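Local coordinates for ribosomal RNA small subunit methyltransferase D (PDB 2IFT), which probably methylates N2 of the guanine at position 966 of 16S ribosomal RNA in the assembled 30S particle, using S-adenosyl-L-methionine as methyl donor, at residues N151-K154 with P155-I159. Residues are numbered along the deposited sequence; the frame is centred on the assembly and turned at random.
Sequences NWLK and PNALI
Lys154 and Ala157 close a type II beta turn, a local contact that leads the chain from the short strand 153-154 into strand 157-164, an inner strand of the seven-stranded sheet of this Rossmann-like methyltransferase fold. The sheet order, 3-2-1-4-5-7-6, is that of the class I AdoMet-dependent enzymes, and the turn stands at the entry to the fifth strand. The hydrogen bond that closes it runs from Ala157 N to Lys154 O, 3.1 Å long. Asn193 ND2, from strand 186-193, also donates to Lys154 O, so two N-H groups grip this oxygen and tie the corner to the neighbouring strand.

The two central residues suit the turn. In Pro155 the ring holds phi at -53°, as the first corner of a type II turn requires, and a proline there gives up no N-H that the turn would use. Asn156 takes the positive phi of the second corner (71°), a conformation that asparagine tolerates better than most residues with a side chain, and its CB is directed away from the preceding strand.

Inside the bend, small and branched apolar groups meet. Leu153 has CG anti to its carbonyl carbon (chi1 -59°), and its methyls reach tip to tip toward Ile159, beside Trp175, which touches both residues. The short Ala157 side chain points toward the strand before the turn, and its CB lies 4.1 Å from Leu153 CD2. Lys154 instead sends its amine to a long, weak ion pair with Asp127. The hydrophobic contact is tightest where Ile159 CD1 sits against both leucine methyls, 3.6 Å from Leu153 CD2 and 3.8 Å from Leu153 CD1.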
# COMPACT_ATOMS: atom_id res chain seq x y z
N ASN A 151 -16.43 -2.26 -1.41
CA ASN A 151 -16.11 -3.67 -1.26
C ASN A 151 -14.73 -4.09 -1.78
O ASN A 151 -14.61 -5.08 -2.49
CB ASN A 151 -17.21 -4.46 -2.00
CG ASN A 151 -17.27 -5.93 -1.61
OD1 ASN A 151 -17.13 -6.28 -0.44
ND2 ASN A 151 -17.51 -6.79 -2.60
N TRP A 152 -13.69 -3.34 -1.41
CA TRP A 152 -12.34 -3.64 -1.88
C TRP A 152 -11.54 -4.53 -0.95
O TRP A 152 -10.67 -5.28 -1.39
CB TRP A 152 -11.54 -2.36 -2.07
CG TRP A 152 -11.95 -1.55 -3.22
CD1 TRP A 152 -12.78 -0.47 -3.21
CD2 TRP A 152 -11.57 -1.76 -4.58
NE1 TRP A 152 -12.95 -0.00 -4.49
CE2 TRP A 152 -12.22 -0.77 -5.35
CE3 TRP A 152 -10.75 -2.70 -5.23
CZ2 TRP A 152 -12.07 -0.69 -6.74
CZ3 TRP A 152 -10.60 -2.62 -6.62
CH2 TRP A 152 -11.26 -1.62 -7.35
N LEU A 153 -11.85 -4.42 0.34
CA LEU A 153 -11.13 -5.14 1.36
C LEU A 153 -11.64 -6.50 1.74
O LEU A 153 -12.84 -6.71 1.95
CB LEU A 153 -11.06 -4.29 2.62
CG LEU A 153 -10.36 -2.95 2.38
CD1 LEU A 153 -10.45 -2.14 3.64
CD2 LEU A 153 -8.90 -3.17 1.97
N LYS A 154 -10.70 -7.41 1.86
CA LYS A 154 -11.01 -8.76 2.25
C LYS A 154 -10.99 -8.75 3.77
O LYS A 154 -10.34 -7.90 4.40
CB LYS A 154 -9.95 -9.68 1.67
CG LYS A 154 -9.91 -9.55 0.16
CD LYS A 154 -8.84 -10.41 -0.45
CE LYS A 154 -8.87 -11.80 0.12
NZ LYS A 154 -8.16 -12.72 -0.78
N PRO A 155 -11.71 -9.69 4.39
CA PRO A 155 -11.75 -9.74 5.85
C PRO A 155 -10.37 -9.76 6.50
O PRO A 155 -9.45 -10.43 6.03
CB PRO A 155 -12.58 -10.99 6.14
CG PRO A 155 -12.37 -11.86 4.91
CD PRO A 155 -12.44 -10.83 3.80
N ASN A 156 -10.21 -8.97 7.56
CA ASN A 156 -8.96 -8.90 8.30
C ASN A 156 -7.83 -8.21 7.58
O ASN A 156 -6.68 -8.33 7.99
CB ASN A 156 -8.52 -10.30 8.72
CG ASN A 156 -9.57 -11.02 9.52
OD1 ASN A 156 -10.17 -10.43 10.43
ND2 ASN A 156 -9.80 -12.29 9.21
N ALA A 157 -8.14 -7.51 6.50
CA ALA A 157 -7.12 -6.79 5.75
C ALA A 157 -6.54 -5.73 6.66
O ALA A 157 -7.25 -5.17 7.50
CB ALA A 157 -7.73 -6.13 4.52
N LEU A 158 -5.24 -5.49 6.50
CA LEU A 158 -4.53 -4.47 7.27
C LEU A 158 -4.40 -3.25 6.38
O LEU A 158 -4.14 -3.38 5.19
CB LEU A 158 -3.13 -4.97 7.65
CG LEU A 158 -3.15 -6.28 8.42
CD1 LEU A 158 -1.73 -6.71 8.75
CD2 LEU A 158 -3.97 -6.12 9.69
N ILE A 159 -4.61 -2.07 6.95
CA ILE A 159 -4.52 -0.84 6.17
C ILE A 159 -3.49 0.07 6.80
O ILE A 159 -3.62 0.48 7.96
CB ILE A 159 -5.85 -0.07 6.11
CG1 ILE A 159 -6.99 -1.03 5.78
CG2 ILE A 159 -5.77 1.03 5.03
CD1 ILE A 159 -6.81 -1.72 4.48